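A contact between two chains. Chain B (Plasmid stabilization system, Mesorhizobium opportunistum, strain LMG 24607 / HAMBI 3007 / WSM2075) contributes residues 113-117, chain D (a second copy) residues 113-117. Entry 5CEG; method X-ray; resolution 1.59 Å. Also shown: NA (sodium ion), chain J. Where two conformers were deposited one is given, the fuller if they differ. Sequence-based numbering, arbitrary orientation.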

ATOM      1  N   LEU B 113      -1.656   5.413  12.547  1.00 11.77           N
ATOM      2  CA  LEU B 113      -1.398   6.161  11.318  1.00 10.13           C
ATOM      3  C   LEU B 113      -1.172   5.262  10.107  1.00 13.58           C
ATOM      4  O   LEU B 113      -0.455   4.261  10.175  1.00 13.26           O
ATOM      5  CB  LEU B 113      -0.186   7.085  11.494  1.00 10.66           C
ATOM      6  CG  LEU B 113      -0.351   8.179  12.565  1.00 13.08           C
ATOM      7  CD1 LEU B 113       0.960   8.922  12.779  1.00 16.87           C
ATOM      8  CD2 LEU B 113      -1.444   9.169  12.157  1.00 14.79           C
ATOM      9  N   ASN B 114      -1.785   5.648   8.994  1.00 12.27           N
ATOM     10  CA  ASN B 114      -1.594   4.969   7.717  1.00 12.70           C
ATOM     11  C   ASN B 114      -0.258   5.287   7.086  1.00 16.51           C
ATOM     12  O   ASN B 114       0.460   4.391   6.617  1.00 21.25           O
ATOM     13  CB  ASN B 114      -2.709   5.360   6.737  1.00 12.53           C
ATOM     14  CG  ASN B 114      -4.079   4.900   7.199  1.00 18.74           C
ATOM     15  OD1 ASN B 114      -4.264   3.729   7.531  1.00 24.32           O
ATOM     16  ND2 ASN B 114      -5.048   5.819   7.223  1.00 14.28           N
ATOM     17  N   ARG B 115       0.092   6.566   7.059  1.00 13.74           N
ATOM     18  CA  ARG B 115       1.190   6.989   6.187  1.00 15.96           C
ATOM     19  C   ARG B 115       2.525   7.108   6.914  1.00 16.78           C
ATOM     20  O   ARG B 115       3.552   7.362   6.278  1.00 20.27           O
ATOM     21  CB  ARG B 115       0.845   8.322   5.501  1.00 18.53           C
ATOM     22  CG  ARG B 115      -0.342   8.245   4.526  1.00 18.91           C
ATOM     23  CD  ARG B 115      -0.119   7.176   3.457  1.00 19.91           C
ATOM     24  NE  ARG B 115       1.148   7.414   2.774  1.00 20.39           N
ATOM     25  CZ  ARG B 115       1.926   6.468   2.259  1.00 22.85           C
ATOM     26  NH1 ARG B 115       1.573   5.192   2.329  1.00 24.74           N
ATOM     27  NH2 ARG B 115       3.068   6.810   1.682  1.00 21.89           N
ATOM     28  N   LEU B 116       2.514   6.917   8.233  1.00 14.62           N
ATOM     29  CA  LEU B 116       3.743   6.906   9.023  1.00 15.54           C
ATOM     30  C   LEU B 116       3.833   5.638   9.859  1.00 14.99           C
ATOM     31  O   LEU B 116       2.806   5.125  10.325  1.00 14.24           O
ATOM     32  CB  LEU B 116       3.822   8.122   9.962  1.00 17.49           C
ATOM     33  CG  LEU B 116       4.016   9.534   9.414  1.00 24.70           C
ATOM     34  CD1 LEU B 116       4.236  10.481  10.581  1.00 22.84           C
ATOM     35  CD2 LEU B 116       5.184   9.610   8.446  1.00 22.04           C
ATOM     36  N   PHE B 117       5.053   5.130  10.038  0.58 14.39           N
ATOM     37  CA  PHE B 117       5.310   3.914  10.819  0.58 13.84           C
ATOM     38  C   PHE B 117       4.387   2.743  10.420  0.58 13.46           C
ATOM     39  O   PHE B 117       3.705   2.147  11.255  0.58 10.36           O
ATOM     40  CB  PHE B 117       5.195   4.227  12.315  0.58 16.16           C
ATOM     41  CG  PHE B 117       6.173   5.277  12.781  0.58 15.53           C
ATOM     42  CD1 PHE B 117       7.528   4.988  12.875  0.58 16.87           C
ATOM     43  CD2 PHE B 117       5.745   6.556  13.094  0.58 19.12           C
ATOM     44  CE1 PHE B 117       8.436   5.951  13.281  0.58 15.56           C
ATOM     45  CE2 PHE B 117       6.648   7.526  13.509  0.58 18.64           C
ATOM     46  CZ  PHE B 117       7.995   7.222  13.601  0.58 18.57           C
TER
ATOM     47  N   LEU D 113      10.879   8.715  -1.965  1.00 11.41           N
ATOM     48  CA  LEU D 113      10.532   7.893  -0.799  1.00  9.87           C
ATOM     49  C   LEU D 113       9.180   7.219  -0.912  1.00 11.77           C
ATOM     50  O   LEU D 113       8.222   7.796  -1.422  1.00 12.30           O
ATOM     51  CB  LEU D 113      10.539   8.731   0.488  1.00 11.36           C
ATOM     52  CG  LEU D 113      11.896   9.305   0.904  1.00 13.01           C
ATOM     53  CD1 LEU D 113      11.736  10.224   2.112  1.00 12.59           C
ATOM     54  CD2 LEU D 113      12.889   8.179   1.216  1.00 15.75           C
ATOM     55  N   ASN D 114       9.101   5.996  -0.401  1.00 10.25           N
ATOM     56  CA  ASN D 114       7.815   5.340  -0.194  1.00 11.86           C
ATOM     57  C   ASN D 114       7.039   5.990   0.957  1.00 12.38           C
ATOM     58  O   ASN D 114       5.841   6.265   0.836  1.00 12.49           O
ATOM     59  CB  ASN D 114       8.043   3.843   0.069  1.00 11.35           C
ATOM     60  CG  ASN D 114       8.527   3.106  -1.171  1.00 13.72           C
ATOM     61  OD1 ASN D 114       7.779   2.975  -2.142  1.00 17.43           O
ATOM     62  ND2 ASN D 114       9.768   2.620  -1.149  1.00 13.96           N
ATOM     63  N   ARG D 115       7.740   6.235   2.067  1.00 13.32           N
ATOM     64  CA  ARG D 115       7.181   6.869   3.269  1.00 13.51           C
ATOM     65  C   ARG D 115       8.205   7.790   3.906  1.00 15.21           C
ATOM     66  O   ARG D 115       9.396   7.612   3.699  1.00 14.92           O
ATOM     67  CB  ARG D 115       6.772   5.826   4.302  1.00 19.32           C
ATOM     68  CG  ARG D 115       5.474   5.147   4.015  1.00 24.13           C
ATOM     69  CD  ARG D 115       5.287   3.987   4.953  1.00 36.20           C
ATOM     70  NE  ARG D 115       4.005   3.353   4.705  1.00 30.22           N
ATOM     71  CZ  ARG D 115       3.060   3.225   5.615  1.00 24.03           C
ATOM     72  NH1 ARG D 115       3.271   3.675   6.850  1.00 24.45           N
ATOM     73  NH2 ARG D 115       1.915   2.629   5.291  1.00 35.57           N
ATOM     74  N   LEU D 116       7.744   8.743   4.717  1.00 15.56           N
ATOM     75  CA  LEU D 116       8.673   9.603   5.456  1.00 15.16           C
ATOM     76  C   LEU D 116       9.270   8.864   6.660  1.00 17.52           C
ATOM     77  O   LEU D 116      10.485   8.920   6.892  1.00 21.76           O
ATOM     78  CB  LEU D 116       7.971  10.889   5.903  1.00 17.30           C
ATOM     79  CG  LEU D 116       7.500  11.774   4.745  1.00 25.78           C
ATOM     80  CD1 LEU D 116       6.930  13.090   5.274  1.00 35.72           C
ATOM     81  CD2 LEU D 116       8.620  12.036   3.733  1.00 37.35           C
ATOM     82  N   PHE D 117       8.406   8.206   7.426  0.56 19.44           N
ATOM     83  CA  PHE D 117       8.811   7.361   8.552  0.56 19.73           C
ATOM     84  C   PHE D 117       8.000   6.077   8.517  0.56 17.71           C
ATOM     85  O   PHE D 117       6.867   6.079   8.032  0.56 11.41           O
ATOM     86  CB  PHE D 117       8.592   8.057   9.902  0.56 21.64           C
ATOM     87  CG  PHE D 117       9.414   9.294  10.099  0.56 20.07           C
ATOM     88  CD1 PHE D 117       8.803  10.524  10.276  0.56 22.81           C
ATOM     89  CD2 PHE D 117      10.794   9.228  10.126  0.56 22.29           C
ATOM     90  CE1 PHE D 117       9.557  11.672  10.472  0.56 23.10           C
ATOM     91  CE2 PHE D 117      11.553  10.368  10.323  0.56 26.33           C
ATOM     92  CZ  PHE D 117      10.935  11.593  10.491  0.56 23.52           C
TER
HETATM   93 NA    NA J 203       1.487   3.121  10.832  1.00 12.93          NA
HETATM   94  O   HOH W   1       4.778   9.214   4.785  1.00 19.79           O
HETATM   95  O   HOH W   2       1.286   2.274   8.496  1.00 14.27           O
HETATM   96  O   HOH W   3       0.622   0.906  11.218  1.00 13.27           O

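Two copies of one sequence need not meet as symmetric partners, and this contact illustrates how identical segments can take different roles once their backbones diverge. Neither stretch forms a regular helix or strand. At Arg B115 the backbone turns with phi/psi of -97/-5°, whereas Arg D115 is extended at -143/159°; phi is positive at Phe B117 (49°) and negative at Phe D117 (-137°). The register is correspondingly uneven: the CA atoms of Arg B115 and Arg D115 lie 6.7 Å apart, those of Leu B116 and Phe D117 only 5.1 Å.

At this narrower point the main chains join directly. Phe B117 N donates a hydrogen bond to Phe D117 O at 2.9 Å, with an angle of 150°, and the same carbonyl receives a CA-H...O contact from Leu B116, CA to O 3.4 Å. One acceptor thus serves two consecutive residues. Water 1 supplies a second backbone link, donating to Arg B115 O at 2.7 Å and accepting from Leu D116 N at 3.0 Å. Phe D117 N, by contrast, is buried without a partner.

The arginines show the asymmetry most clearly. Arg D115 starts toward chain B, and its t conformation at chi2 and chi3 carries the guanidinium to the backbone of Asn B114, whose O lies 2.6 Å from Arg D115 NH2. Arg B115 CA sits over one face of that guanidinium. Arg B115 leaves its backbone pointing away, but three successive m torsions bring its end nearer, and its NH2 gives a weak hydrogen bond to Asn D114 O (2.9 Å, 127°). Each arginine therefore approaches the carbonyl of residue 114 in the other copy, by a different route. The two like charges are close, Arg B115 NH1 to Arg D115 NE being 3.9 Å.

A sodium ion lies beside this polar region, bound by Leu B113 O, Leu B116 O and Phe B117 O of chain B. Water 2, one of its ligands, also accepts a hydrogen bond from Arg D115 NH1 at 2.9 Å, so the arginine reaches the ion's coordination shell through a water.

The apolar part is built from Leu B116 and the phenylalanines. The rings of Phe B117 and Phe D117 are nearly parallel but slid apart, so they barely overlap. What covers one face of the Phe B117 ring is instead Phe D117 CB, 4.0 Å from the ring centroid. Leu B116 CD2 packs at 4.0 Å against both Phe D117 CB and Leu D116 CB.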